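Local coordinates for protein prophenoloxidase b (Marsupenaeus japonicus, PDB 3WKY) that is a hemolymph type 3 copper protein, a prophenoloxidase that, once activated, probably hydroxylates monophenols and oxidises o-diphenols at a dicopper centre, at residues L304-D309 and V403-Y407; K408-Y414 and Y634-R639; N519-L523 and K642-F648. All coordinates share one frame; numbering follows the deposited sequence.

Contact 1: residues L304-D309 and V403-Y407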
loop_
_atom_site.group_PDB
_atom_site.type_symbol
_atom_site.label_atom_id
_atom_site.label_comp_id
_atom_site.label_asym_id
_atom_site.label_seq_id
_atom_site.Cartn_x
_atom_site.Cartn_y
_atom_site.Cartn_z
ATOM N N LEU A 304 10.092 -10.346 26.540
ATOM C CA LEU A 304 9.798 -11.693 27.008
ATOM C C LEU A 304 10.444 -12.755 26.120
ATOM O O LEU A 304 10.971 -13.766 26.621
ATOM C CB LEU A 304 8.279 -11.892 27.110
ATOM C CG LEU A 304 7.810 -13.260 27.618
ATOM C CD1 LEU A 304 8.378 -13.540 29.032
ATOM C CD2 LEU A 304 6.286 -13.326 27.620
ATOM N N TYR A 305 10.411 -12.535 24.806
ATOM C CA TYR A 305 11.076 -13.432 23.866
ATOM C C TYR A 305 12.569 -13.493 24.157
ATOM O O TYR A 305 13.176 -14.577 24.090
ATOM C CB TYR A 305 10.881 -12.977 22.405
ATOM C CG TYR A 305 9.532 -13.315 21.790
ATOM C CD1 TYR A 305 8.560 -14.017 22.496
ATOM C CD2 TYR A 305 9.240 -12.935 20.487
ATOM C CE1 TYR A 305 7.317 -14.319 21.916
ATOM C CE2 TYR A 305 8.014 -13.235 19.902
ATOM C CZ TYR A 305 7.062 -13.922 20.614
ATOM O OH TYR A 305 5.852 -14.200 20.002
ATOM N N HIS A 306 13.173 -12.338 24.434
ATOM C CA HIS A 306 14.594 -12.301 24.798
ATOM C C HIS A 306 14.872 -13.175 26.025
ATOM O O HIS A 306 15.792 -13.996 26.013
ATOM C CB HIS A 306 15.056 -10.879 25.093
ATOM C CG HIS A 306 16.474 -10.796 25.573
ATOM N ND1 HIS A 306 17.557 -10.950 24.731
ATOM C CD2 HIS A 306 16.988 -10.572 26.806
ATOM C CE1 HIS A 306 18.675 -10.834 25.428
ATOM N NE2 HIS A 306 18.358 -10.605 26.691
ATOM N N GLY A 307 14.095 -12.973 27.088
ATOM C CA GLY A 307 14.277 -13.745 28.313
ATOM C C GLY A 307 14.136 -15.239 28.072
ATOM O O GLY A 307 14.923 -16.054 28.587
ATOM N N ILE A 308 13.121 -15.618 27.308
ATOM C CA ILE A 308 12.945 -17.022 26.959
ATOM C C ILE A 308 14.171 -17.545 26.213
ATOM O O ILE A 308 14.693 -18.629 26.518
ATOM C CB ILE A 308 11.672 -17.222 26.115
ATOM C CG1 ILE A 308 10.434 -17.069 27.006
ATOM C CG2 ILE A 308 11.691 -18.590 25.421
ATOM C CD1 ILE A 308 9.103 -16.973 26.238
ATOM N N ASP A 309 14.639 -16.768 25.240
ATOM C CA ASP A 309 15.727 -17.217 24.370
ATOM C C ASP A 309 17.066 -17.345 25.088
ATOM O O ASP A 309 17.868 -18.227 24.740
ATOM C CB ASP A 309 15.872 -16.288 23.157
ATOM C CG ASP A 309 14.686 -16.380 22.194
ATOM O OD1 ASP A 309 13.868 -17.316 22.320
ATOM O OD2 ASP A 309 14.576 -15.505 21.299
ATOM N N VAL A 403 3.859 -18.654 22.344
ATOM C CA VAL A 403 4.870 -18.128 23.254
ATOM C C VAL A 403 5.296 -19.240 24.211
ATOM O O VAL A 403 6.491 -19.462 24.449
ATOM C CB VAL A 403 4.345 -16.949 24.084
ATOM C CG1 VAL A 403 5.451 -16.395 24.999
ATOM C CG2 VAL A 403 3.813 -15.823 23.160
ATOM N N PHE A 404 4.312 -19.930 24.766
ATOM C CA PHE A 404 4.624 -21.025 25.698
ATOM C C PHE A 404 5.433 -22.141 25.029
ATOM O O PHE A 404 6.377 -22.667 25.623
ATOM C CB PHE A 404 3.340 -21.571 26.330
ATOM C CG PHE A 404 2.723 -20.644 27.360
ATOM C CD1 PHE A 404 3.488 -20.130 28.398
ATOM C CD2 PHE A 404 1.378 -20.278 27.280
ATOM C CE1 PHE A 404 2.925 -19.277 29.357
ATOM C CE2 PHE A 404 0.813 -19.428 28.235
ATOM C CZ PHE A 404 1.594 -18.926 29.275
ATOM N N HIS A 405 5.076 -22.491 23.795
ATOM C CA HIS A 405 5.793 -23.544 23.052
ATOM C C HIS A 405 7.203 -23.059 22.716
ATOM O O HIS A 405 8.158 -23.840 22.735
ATOM C CB HIS A 405 5.019 -23.925 21.776
ATOM C CG HIS A 405 5.701 -24.956 20.930
ATOM N ND1 HIS A 405 5.905 -26.252 21.355
ATOM C CD2 HIS A 405 6.216 -24.886 19.678
ATOM C CE1 HIS A 405 6.520 -26.934 20.405
ATOM N NE2 HIS A 405 6.713 -26.131 19.374
ATOM N N ARG A 406 7.343 -21.767 22.414
ATOM C CA ARG A 406 8.672 -21.192 22.212
ATOM C C ARG A 406 9.535 -21.472 23.432
ATOM O O ARG A 406 10.699 -21.877 23.312
ATOM C CB ARG A 406 8.591 -19.678 22.002
ATOM C CG ARG A 406 9.938 -19.020 21.658
ATOM C CD ARG A 406 9.814 -17.485 21.735
ATOM N NE ARG A 406 11.021 -16.799 21.269
ATOM C CZ ARG A 406 11.120 -16.172 20.096
ATOM N NH1 ARG A 406 10.086 -16.135 19.256
ATOM N NH2 ARG A 406 12.258 -15.576 19.765
ATOM N N TYR A 407 8.961 -21.259 24.612
ATOM C CA TYR A 407 9.696 -21.545 25.828
ATOM C C TYR A 407 9.950 -23.063 25.958
ATOM O O TYR A 407 11.081 -23.488 26.245
ATOM C CB TYR A 407 9.003 -20.981 27.081
ATOM C CG TYR A 407 9.602 -21.654 28.297
ATOM C CD1 TYR A 407 10.856 -21.275 28.770
ATOM C CD2 TYR A 407 8.967 -22.737 28.908
ATOM C CE1 TYR A 407 11.446 -21.951 29.856
ATOM C CE2 TYR A 407 9.545 -23.400 29.979
ATOM C CZ TYR A 407 10.780 -23.004 30.447
ATOM O OH TYR A 407 11.364 -23.673 31.516
#
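Arg406 of helix 391-409 meets Tyr305 and Asp309 of helix 294-310, joining two helices of the copper-containing region. The segments run nearly parallel (23°, axes 10.1 Å apart). The Arg406 chain is extended from CG to NE, with CG anti to the backbone N (chi1 -175°), and carries the guanidinium across to the other helix. It grips the Asp309 carboxylate side-on in a salt bridge. Arg406 NH2 donates to the syn lone pair of Asp309 OD2 at 2.8 Å, nearly straight. Arg406 NE donates to Asp309 OD1 at 3.1 Å and is more bent.

The guanidinium lies flat over one face of the Tyr305 ring, the planes 6° apart. Arg406 CZ is 4.0 Å from the ring centroid, a cation-pi contact, and Arg406 CD adds a CH-pi contact.

Among apolar groups, Val403 forks: CG2 reaches the edge of the Tyr305 ring, while CG1 meets Ile308 CD1 at 3.9 Å and Leu304 CD2. Ile308 CG2 lies 4.0 Å from Tyr407 CB.

The carboxylate takes the edge of the guanidinium and the ring one face, which probably fixes its rotation. Asp309 probably balances much of its charge; it also has a long, weak ion pair with Arg185 of a second subunit.

Contact 2: residues K408-Y414 and Y634-R639. With EDO (1,2-ethanediol), chain N.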
loop_
_atom_site.group_PDB
_atom_site.type_symbol
_atom_site.label_atom_id
_atom_site.label_comp_id
_atom_site.label_asym_id
_atom_site.label_seq_id
_atom_site.Cartn_x
_atom_site.Cartn_y
_atom_site.Cartn_z
ATOM N N LYS A 408 8.920 -23.880 25.746
ATOM C CA LYS A 408 9.123 -25.335 25.892
ATOM C C LYS A 408 10.264 -25.845 25.018
ATOM O O LYS A 408 11.043 -26.700 25.439
ATOM C CB LYS A 408 7.845 -26.127 25.601
ATOM C CG LYS A 408 6.734 -25.954 26.645
ATOM C CD LYS A 408 7.109 -26.629 27.977
ATOM C CE LYS A 408 5.914 -26.623 28.949
ATOM N NZ LYS A 408 6.236 -27.404 30.205
ATOM N N LEU A 409 10.371 -25.318 23.801
ATOM C CA LEU A 409 11.422 -25.766 22.886
ATOM C C LEU A 409 12.842 -25.453 23.377
ATOM O O LEU A 409 13.814 -26.080 22.931
ATOM C CB LEU A 409 11.195 -25.195 21.478
ATOM C CG LEU A 409 10.024 -25.789 20.693
ATOM C CD1 LEU A 409 9.930 -25.152 19.304
ATOM C CD2 LEU A 409 10.124 -27.324 20.593
ATOM N N THR A 410 12.978 -24.501 24.295
ATOM C CA THR A 410 14.306 -24.190 24.831
ATOM C C THR A 410 14.768 -25.239 25.844
ATOM O O THR A 410 15.925 -25.241 26.253
ATOM C CB THR A 410 14.375 -22.822 25.525
ATOM O OG1 THR A 410 13.499 -22.810 26.661
ATOM C CG2 THR A 410 13.990 -21.690 24.553
ATOM N N GLN A 411 13.858 -26.108 26.258
ATOM C CA GLN A 411 14.187 -27.088 27.297
ATOM C C GLN A 411 14.824 -28.329 26.703
ATOM O O GLN A 411 14.473 -28.754 25.593
ATOM C CB GLN A 411 12.932 -27.436 28.103
ATOM C CG GLN A 411 12.355 -26.192 28.798
ATOM C CD GLN A 411 13.394 -25.496 29.648
ATOM O OE1 GLN A 411 13.813 -26.031 30.675
ATOM N NE2 GLN A 411 13.838 -24.303 29.219
ATOM N N PRO A 412 15.782 -28.915 27.435
ATOM C CA PRO A 412 16.409 -30.141 26.920
ATOM C C PRO A 412 15.412 -31.285 26.916
ATOM O O PRO A 412 14.521 -31.319 27.770
ATOM C CB PRO A 412 17.534 -30.426 27.932
ATOM C CG PRO A 412 17.089 -29.788 29.202
ATOM C CD PRO A 412 16.293 -28.526 28.763
ATOM N N PRO A 413 15.545 -32.217 25.962
ATOM C CA PRO A 413 14.656 -33.384 25.943
ATOM C C PRO A 413 14.754 -34.129 27.270
ATOM O O PRO A 413 15.808 -34.073 27.911
ATOM C CB PRO A 413 15.252 -34.261 24.837
ATOM C CG PRO A 413 15.980 -33.288 23.932
ATOM C CD PRO A 413 16.510 -32.217 24.841
ATOM N N TYR A 414 13.668 -34.774 27.684
ATOM C CA TYR A 414 13.700 -35.632 28.865
ATOM C C TYR A 414 14.774 -36.703 28.689
ATOM O O TYR A 414 14.907 -37.286 27.609
ATOM C CB TYR A 414 12.333 -36.279 29.100
ATOM C CG TYR A 414 11.275 -35.277 29.517
ATOM C CD1 TYR A 414 11.316 -34.680 30.772
ATOM C CD2 TYR A 414 10.230 -34.942 28.664
ATOM C CE1 TYR A 414 10.342 -33.764 31.159
ATOM C CE2 TYR A 414 9.256 -34.010 29.040
ATOM C CZ TYR A 414 9.319 -33.436 30.283
ATOM O OH TYR A 414 8.354 -32.523 30.650
ATOM N N TYR A 634 3.382 -33.544 30.821
ATOM C CA TYR A 634 4.541 -34.426 30.688
ATOM C C TYR A 634 4.078 -35.786 30.188
ATOM O O TYR A 634 3.021 -36.270 30.598
ATOM C CB TYR A 634 5.242 -34.552 32.046
ATOM C CG TYR A 634 6.096 -35.798 32.254
ATOM C CD1 TYR A 634 5.548 -36.956 32.781
ATOM C CD2 TYR A 634 7.462 -35.783 31.984
ATOM C CE1 TYR A 634 6.329 -38.085 33.001
ATOM C CE2 TYR A 634 8.254 -36.921 32.201
ATOM C CZ TYR A 634 7.677 -38.056 32.712
ATOM O OH TYR A 634 8.454 -39.193 32.933
ATOM N N PRO A 635 4.853 -36.402 29.282
ATOM C CA PRO A 635 6.135 -35.931 28.750
ATOM C C PRO A 635 5.995 -35.247 27.384
ATOM O O PRO A 635 7.005 -34.990 26.728
ATOM C CB PRO A 635 6.896 -37.242 28.557
ATOM C CG PRO A 635 5.828 -38.209 28.136
ATOM C CD PRO A 635 4.542 -37.768 28.815
ATOM N N LEU A 636 4.766 -34.943 26.979
ATOM C CA LEU A 636 4.496 -34.547 25.601
ATOM C C LEU A 636 4.441 -33.024 25.394
ATOM O O LEU A 636 3.646 -32.534 24.591
ATOM C CB LEU A 636 3.197 -35.193 25.119
ATOM C CG LEU A 636 3.230 -36.731 25.180
ATOM C CD1 LEU A 636 1.890 -37.297 24.742
ATOM C CD2 LEU A 636 4.358 -37.266 24.310
ATOM N N GLU A 637 5.279 -32.288 26.120
ATOM C CA GLU A 637 5.447 -30.862 25.844
ATOM C C GLU A 637 6.911 -30.507 25.605
ATOM O O GLU A 637 7.252 -29.331 25.522
ATOM C CB GLU A 637 4.843 -29.989 26.959
ATOM C CG GLU A 637 4.786 -30.661 28.341
ATOM C CD GLU A 637 6.155 -30.936 28.920
ATOM O OE1 GLU A 637 6.621 -32.101 28.825
ATOM O OE2 GLU A 637 6.760 -30.004 29.499
ATOM N N ARG A 638 7.777 -31.512 25.468
ATOM C CA ARG A 638 9.176 -31.231 25.128
ATOM C C ARG A 638 9.590 -31.845 23.800
ATOM O O ARG A 638 9.012 -32.829 23.343
ATOM C CB ARG A 638 10.154 -31.727 26.213
ATOM C CG ARG A 638 10.171 -30.887 27.480
ATOM C CD ARG A 638 11.433 -31.112 28.300
ATOM N NE ARG A 638 11.235 -30.722 29.695
ATOM C CZ ARG A 638 12.117 -30.940 30.667
ATOM N NH1 ARG A 638 13.284 -31.524 30.397
ATOM N NH2 ARG A 638 11.829 -30.580 31.905
ATOM N N ARG A 639 10.633 -31.280 23.207
ATOM C CA ARG A 639 11.152 -31.831 21.972
ATOM C C ARG A 639 11.855 -33.160 22.247
ATOM O O ARG A 639 12.239 -33.461 23.389
ATOM C CB ARG A 639 12.111 -30.851 21.304
ATOM C CG ARG A 639 13.384 -30.609 22.080
ATOM C CD ARG A 639 14.111 -29.396 21.509
ATOM N NE ARG A 639 15.556 -29.584 21.499
ATOM C CZ ARG A 639 16.387 -29.081 22.404
ATOM N NH1 ARG A 639 15.926 -28.339 23.402
ATOM N NH2 ARG A 639 17.690 -29.315 22.303
HETATM C C1 EDO N . 16.405 -32.705 20.112
HETATM O O1 EDO N . 17.034 -31.805 21.043
HETATM C C2 EDO N . 15.834 -31.886 18.956
HETATM O O2 EDO N . 14.423 -32.112 18.808
HETATM O O HOH W 1 11.945 -29.172 24.665
HETATM O O HOH W 2 11.727 -35.165 25.491
#
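Tyr414 meets Arg638 on one ring face and Tyr634 on the other. Arg638 has CG anti to the carbonyl carbon (chi1 -74°) and a chain extended from CG to NE, which lays it along the Tyr414 face. Its guanidinium stacks there with planes 17° apart, Arg638 CZ off-centre at 3.9 Å from the centroid of the Tyr414 ring. Arg638 CD adds a CH-pi contact over the same face. Tyr634 comes edge-to-face, its CD2 3.4 Å from Tyr414 CZ.

Charged and polar groups meet at Glu637. Glu637 OE1 accepts from Tyr414 OH at 2.6 Å, on the syn side but tilted out of the carboxylate plane. Glu637 OE2 takes Lys408 NZ at 2.7 Å through the anti lone pair, as a salt bridge. Lys408 NZ has a second acidic partner, Asp325.

Arg638 NH1 donates to the backbone at Pro412 O, 2.9 Å away. One water joins Lys408 O and Gln411 O to Arg639 N; another links Tyr414 N to Arg639 O.

The contact joins the end of helix 391-409 and the turn after it to the loop between strand 588-598 and helix 645-650. Leu419 of helix 416-419 packs on both tyrosines, and Met595 of strand 588-598 lies against Tyr634.

Contact 3: residues N519-L523 and K642-F648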
loop_
_atom_site.group_PDB
_atom_site.type_symbol
_atom_site.label_atom_id
_atom_site.label_comp_id
_atom_site.label_asym_id
_atom_site.label_seq_id
_atom_site.Cartn_x
_atom_site.Cartn_y
_atom_site.Cartn_z
ATOM N N ASN A 519 4.271 -35.531 12.420
ATOM C CA ASN A 519 5.458 -36.019 13.114
ATOM C C ASN A 519 5.415 -35.651 14.596
ATOM O O ASN A 519 4.472 -34.991 15.038
ATOM C CB ASN A 519 6.754 -35.545 12.434
ATOM C CG ASN A 519 6.946 -34.027 12.479
ATOM O OD1 ASN A 519 6.210 -33.293 13.145
ATOM N ND2 ASN A 519 7.972 -33.554 11.773
ATOM N N TYR A 520 6.415 -36.090 15.357
ATOM C CA TYR A 520 6.476 -35.799 16.784
ATOM C C TYR A 520 6.410 -34.294 17.063
ATOM O O TYR A 520 5.664 -33.855 17.935
ATOM C CB TYR A 520 7.744 -36.402 17.415
ATOM C CG TYR A 520 7.877 -36.130 18.900
ATOM C CD1 TYR A 520 8.373 -34.922 19.368
ATOM C CD2 TYR A 520 7.505 -37.098 19.843
ATOM C CE1 TYR A 520 8.489 -34.667 20.723
ATOM C CE2 TYR A 520 7.616 -36.851 21.203
ATOM C CZ TYR A 520 8.105 -35.640 21.636
ATOM O OH TYR A 520 8.234 -35.379 22.984
ATOM N N ALA A 521 7.214 -33.515 16.348
ATOM C CA ALA A 521 7.264 -32.067 16.575
ATOM C C ALA A 521 5.906 -31.380 16.383
ATOM O O ALA A 521 5.535 -30.489 17.160
ATOM C CB ALA A 521 8.326 -31.424 15.679
ATOM N N SER A 522 5.176 -31.779 15.350
ATOM C CA SER A 522 3.867 -31.187 15.076
ATOM C C SER A 522 2.828 -31.638 16.089
ATOM O O SER A 522 1.947 -30.866 16.463
ATOM C CB SER A 522 3.396 -31.544 13.663
ATOM O OG SER A 522 4.318 -31.064 12.699
ATOM N N LEU A 523 2.926 -32.892 16.531
ATOM C CA LEU A 523 1.963 -33.420 17.489
ATOM C C LEU A 523 2.037 -32.729 18.845
ATOM O O LEU A 523 1.048 -32.693 19.573
ATOM C CB LEU A 523 2.144 -34.943 17.654
ATOM C CG LEU A 523 1.698 -35.781 16.455
ATOM C CD1 LEU A 523 2.135 -37.257 16.636
ATOM C CD2 LEU A 523 0.198 -35.709 16.301
ATOM N N LYS A 642 13.563 -38.184 18.612
ATOM C CA LYS A 642 12.735 -39.098 17.830
ATOM C C LYS A 642 11.853 -38.329 16.862
ATOM O O LYS A 642 11.212 -37.337 17.241
ATOM C CB LYS A 642 11.865 -39.971 18.738
ATOM C CG LYS A 642 12.668 -40.900 19.657
ATOM C CD LYS A 642 13.474 -41.908 18.843
ATOM C CE LYS A 642 14.199 -42.910 19.742
ATOM N NZ LYS A 642 15.223 -42.259 20.612
ATOM N N ALA A 643 11.809 -38.796 15.618
ATOM C CA ALA A 643 11.075 -38.092 14.566
ATOM C C ALA A 643 9.566 -38.283 14.666
ATOM O O ALA A 643 8.811 -37.396 14.297
ATOM C CB ALA A 643 11.561 -38.526 13.190
ATOM N N THR A 644 9.129 -39.447 15.139
ATOM C CA THR A 644 7.702 -39.762 15.181
ATOM C C THR A 644 7.260 -40.171 16.580
ATOM O O THR A 644 8.095 -40.543 17.415
ATOM C CB THR A 644 7.340 -40.872 14.179
ATOM O OG1 THR A 644 7.994 -42.097 14.552
ATOM C CG2 THR A 644 7.767 -40.482 12.766
ATOM N N ILE A 645 5.958 -40.084 16.845
ATOM C CA ILE A 645 5.436 -40.502 18.139
ATOM C C ILE A 645 5.605 -42.017 18.251
ATOM O O ILE A 645 5.871 -42.523 19.331
ATOM C CB ILE A 645 3.966 -40.052 18.377
ATOM C CG1 ILE A 645 3.520 -40.357 19.811
ATOM C CG2 ILE A 645 3.015 -40.647 17.337
ATOM C CD1 ILE A 645 4.348 -39.615 20.869
ATOM N N GLU A 646 5.497 -42.716 17.123
ATOM C CA GLU A 646 5.757 -44.162 17.082
ATOM C C GLU A 646 7.179 -44.508 17.551
ATOM O O GLU A 646 7.363 -45.379 18.419
ATOM C CB GLU A 646 5.506 -44.707 15.669
ATOM C CG GLU A 646 4.035 -44.675 15.232
ATOM C CD GLU A 646 3.584 -43.344 14.611
ATOM O OE1 GLU A 646 4.302 -42.323 14.708
ATOM O OE2 GLU A 646 2.483 -43.324 14.018
ATOM N N ASP A 647 8.180 -43.838 16.981
ATOM C CA ASP A 647 9.573 -44.059 17.374
ATOM C C ASP A 647 9.796 -43.717 18.839
ATOM O O ASP A 647 10.534 -44.404 19.545
ATOM C CB ASP A 647 10.541 -43.234 16.516
ATOM C CG ASP A 647 10.696 -43.775 15.106
ATOM O OD1 ASP A 647 10.169 -44.873 14.811
ATOM O OD2 ASP A 647 11.359 -43.099 14.293
ATOM N N PHE A 648 9.169 -42.637 19.290
ATOM C CA PHE A 648 9.291 -42.201 20.679
ATOM C C PHE A 648 8.789 -43.270 21.645
ATOM O O PHE A 648 9.469 -43.626 22.601
ATOM C CB PHE A 648 8.489 -40.909 20.869
ATOM C CG PHE A 648 8.533 -40.348 22.269
ATOM C CD1 PHE A 648 9.665 -39.698 22.733
ATOM C CD2 PHE A 648 7.421 -40.436 23.099
ATOM C CE1 PHE A 648 9.713 -39.166 24.025
ATOM C CE2 PHE A 648 7.454 -39.902 24.391
ATOM C CZ PHE A 648 8.605 -39.265 24.850
HETATM O O HOH W 3 9.401 -34.561 14.710
#
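Tyr520 and Phe648 both hold CG anti to the backbone N (chi1 180° for each), which turns the two rings toward each other. Tyr520 CE2 sits over one face of Phe648, off towards the rim, 3.8 Å from Phe648 CG. The planes are inclined at 50°. Ile645 has CG1 anti to the backbone N, which puts its CD1 against Tyr520 and leaves its CG2 for Leu523. Ile645 CD1 lies 4.2 Å from Tyr520 CD2, while Ile645 CG2 meets Leu523 CD1 at 3.6 Å.

Ala643 O is the polar centre. Ala643 O accepts Tyr520 N at 2.9 Å, and a water bonded to Ala521 N also donates to it. Two backbone amides at the start of helix 520-523 are thus served, one directly and one through water.

Each helix has its own N-cap. Asn519 OD1 accepts Ser522 N at 2.9 Å, and Thr644 OG1 accepts Asp647 N at 3.0 Å.

The Tyr520 hydroxyl bonds to Arg638 O, beyond the two helices. With only a methyl group at Tyr520, as in alanine, the Phe648 ring would probably lose its packing partner and Arg638 O its hydroxyl donor.

Val516 and Lys517 of a second subunit pack on Ala521 and Ala643. The two short helices lie beside the mixed sheet of the Ig-like region. His591 of strand 588-598 touches Leu523 and Ile645. On strand 655-664, Leu657 packs on Ile645 and Met655 on Phe648.

How the contacts relate
Contacts 1 and 2 follow one another on helix 391-409, with centres about 13 Å apart, and touch through Ile308 and Thr410. Contact 1 pairs that helix with helix 294-310 in the copper-containing region; its Val403 side chain is about 12 Å from the Cu2-O2 cluster. Contact 2 joins the C-terminal part of that helix and the following turn to a loop of the Ig-like region. Contact 3 lies about 12 Å from contact 2, centre to centre, and its Tyr520 hydroxyl reaches Arg638 O. Segments 519-523 and 642-648 alternate with those of contact 2 along the chain. Contact 2 touches both of the others; contacts 1 and 3, about 23 Å apart between centres, do not touch. All three touch the second subunit.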